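PDB 6QVF: prepilin-like protein from Thermus thermophilus, which is a type IV pilin associated with natural competence and probably acts in DNA uptake as part of a pilus-tip DNA receptor. Local coordinates for residues Ser39-Ala44 / Lys76-Ser81. Sequence-based numbering, arbitrary orientation.
Sequences SPYKDA and KQRGGS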
loop_
_atom_site.group_PDB
_atom_site.type_symbol
_atom_site.label_atom_id
_atom_site.label_comp_id
_atom_site.label_asym_id
_atom_site.label_seq_id
_atom_site.Cartn_x
_atom_site.Cartn_y
_atom_site.Cartn_z
ATOM N N SER B 39 -14.652 -22.838 -22.429
ATOM C CA SER B 39 -14.917 -21.652 -21.594
ATOM C C SER B 39 -14.287 -20.410 -22.209
ATOM O O SER B 39 -13.116 -20.419 -22.624
ATOM C CB SER B 39 -14.425 -21.807 -20.181
ATOM O OG SER B 39 -14.590 -20.583 -19.465
ATOM N N PRO B 40 -15.046 -19.295 -22.257
ATOM C CA PRO B 40 -14.490 -18.015 -22.697
ATOM C C PRO B 40 -13.459 -17.462 -21.710
ATOM O O PRO B 40 -12.715 -16.538 -22.084
ATOM C CB PRO B 40 -15.703 -17.082 -22.761
ATOM C CG PRO B 40 -16.677 -17.682 -21.750
ATOM C CD PRO B 40 -16.450 -19.177 -21.832
ATOM N N TYR B 41 -13.392 -18.061 -20.500
ATOM C CA TYR B 41 -12.507 -17.540 -19.444
ATOM C C TYR B 41 -11.244 -18.377 -19.270
ATOM O O TYR B 41 -10.476 -18.169 -18.338
ATOM C CB TYR B 41 -13.280 -17.427 -18.129
ATOM C CG TYR B 41 -14.613 -16.757 -18.254
ATOM C CD1 TYR B 41 -14.746 -15.516 -18.861
ATOM C CD2 TYR B 41 -15.744 -17.333 -17.724
ATOM C CE1 TYR B 41 -15.964 -14.883 -18.965
ATOM C CE2 TYR B 41 -16.969 -16.701 -17.797
ATOM C CZ TYR B 41 -17.086 -15.492 -18.449
ATOM O OH TYR B 41 -18.280 -14.860 -18.570
ATOM N N LYS B 42 -11.015 -19.331 -20.175
ATOM C CA LYS B 42 -9.834 -20.157 -20.089
ATOM C C LYS B 42 -8.564 -19.312 -20.238
ATOM O O LYS B 42 -8.525 -18.381 -21.044
ATOM C CB LYS B 42 -9.880 -21.283 -21.127
ATOM C CG LYS B 42 -9.605 -20.860 -22.565
ATOM C CD LYS B 42 -9.915 -21.956 -23.562
ATOM C CE LYS B 42 -9.301 -21.732 -24.932
ATOM N NZ LYS B 42 -9.741 -20.462 -25.529
ATOM N N ASP B 43 -7.535 -19.629 -19.426
ATOM C CA ASP B 43 -6.248 -18.936 -19.490
ATOM C C ASP B 43 -5.103 -19.887 -19.843
ATOM O O ASP B 43 -4.280 -19.570 -20.686
ATOM C CB ASP B 43 -6.010 -18.168 -18.192
ATOM C CG ASP B 43 -6.955 -16.978 -18.070
ATOM O OD1 ASP B 43 -7.055 -16.205 -19.058
ATOM O OD2 ASP B 43 -7.591 -16.826 -17.004
ATOM N N ALA B 44 -4.993 -21.020 -19.154
ATOM C CA ALA B 44 -3.907 -21.937 -19.430
ATOM C C ALA B 44 -4.437 -23.362 -19.364
ATOM O O ALA B 44 -5.244 -23.697 -18.498
ATOM C CB ALA B 44 -2.781 -21.760 -18.448
ATOM N N LYS B 76 -4.001 -12.319 -27.427
ATOM C CA LYS B 76 -3.483 -13.550 -26.788
ATOM C C LYS B 76 -4.202 -13.887 -25.473
ATOM O O LYS B 76 -4.013 -14.944 -24.887
ATOM C CB LYS B 76 -2.027 -13.345 -26.363
ATOM C CG LYS B 76 -1.020 -13.204 -27.490
ATOM C CD LYS B 76 -0.099 -14.383 -27.596
ATOM C CE LYS B 76 -0.532 -15.366 -28.653
ATOM N NZ LYS B 76 -0.624 -14.729 -29.984
ATOM N N GLN B 77 -4.954 -12.947 -24.926
ATOM C CA GLN B 77 -5.611 -13.195 -23.637
ATOM C C GLN B 77 -7.090 -12.955 -23.829
ATOM O O GLN B 77 -7.489 -11.877 -24.306
ATOM C CB GLN B 77 -5.181 -12.241 -22.517
ATOM C CG GLN B 77 -3.849 -12.599 -21.919
ATOM C CD GLN B 77 -3.624 -11.772 -20.686
ATOM O OE1 GLN B 77 -3.370 -10.580 -20.812
ATOM N NE2 GLN B 77 -3.646 -12.445 -19.531
ATOM N N ARG B 78 -7.868 -13.947 -23.462
ATOM C CA ARG B 78 -9.316 -13.909 -23.507
ATOM C C ARG B 78 -9.816 -13.501 -24.898
ATOM O O ARG B 78 -10.768 -12.814 -25.019
ATOM C CB ARG B 78 -9.885 -12.978 -22.427
ATOM C CG ARG B 78 -9.479 -13.370 -20.999
ATOM C CD ARG B 78 -10.022 -14.727 -20.553
ATOM N NE ARG B 78 -9.684 -15.043 -19.178
ATOM C CZ ARG B 78 -10.395 -14.672 -18.108
ATOM N NH1 ARG B 78 -11.507 -13.949 -18.249
ATOM N NH2 ARG B 78 -9.924 -14.986 -16.907
ATOM N N GLY B 79 -9.118 -13.924 -25.939
ATOM C CA GLY B 79 -9.537 -13.646 -27.315
ATOM C C GLY B 79 -9.551 -12.162 -27.660
ATOM O O GLY B 79 -10.171 -11.742 -28.646
ATOM N N GLY B 80 -8.873 -11.353 -26.851
ATOM C CA GLY B 80 -8.767 -9.892 -27.112
ATOM C C GLY B 80 -10.083 -9.169 -26.939
ATOM O O GLY B 80 -10.191 -8.035 -27.423
ATOM N N SER B 81 -11.045 -9.764 -26.208
ATOM C CA SER B 81 -12.401 -9.226 -26.156
ATOM C C SER B 81 -12.888 -8.997 -24.726
ATOM O O SER B 81 -12.777 -9.880 -23.861
ATOM C CB SER B 81 -13.365 -10.136 -26.862
ATOM O OG SER B 81 -14.689 -9.682 -26.681
HETATM O O HOH W 1 -4.422 -15.194 -19.516
HETATM O O HOH W 2 -6.702 -16.075 -21.987
#
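A side-on, two-pronged arginine–aspartate salt bridge ties the residue that follows the type I beta turn Ser-39 to Lys-42, just before strand 44-45 of this pilin's globular head, to the long loop between helix 59-66 and strand 92-97, with Arg-78 reaching across to Asp-43. NE of Arg-78 donates to OD1 of Asp-43 at 2.9 Å, 28° out of the carboxylate plane on its syn side, while NH2 of Arg-78 meets the syn lone pair of Asp-43 OD2 at 3.0 Å. The arginine chain bends at chi2 (-64°), runs straight through chi3 and turns the guanidinium across its end, which sets the NE/NH2 edge against the carboxylate, the two planes 28° apart. Over one guanidinium face lies the carbonyl O of Tyr-41, 3.5 Å from Arg-78 CZ; the tyrosine ring, with Pro-40 CG over the centre of one face, brings its CD1 within 3.6 Å of Arg-78 NH1. That nitrogen also forms a salt bridge with Asp-62 and a hydrogen bond to the carbonyl of Asn-84, and Asp-43 OD2 accepts from the backbone N of Phe-58. A leucine in place of Arg-78 would probably leave the carboxylates of Asp-43 and Asp-62 without their shared positive partner and the segment just after the turn less firmly joined to the loop. Two waters donate to Asp-43 OD1: one accepts from Gln-77 NE2, and the other accepts from the backbone N of Arg-78 at 2.8 Å.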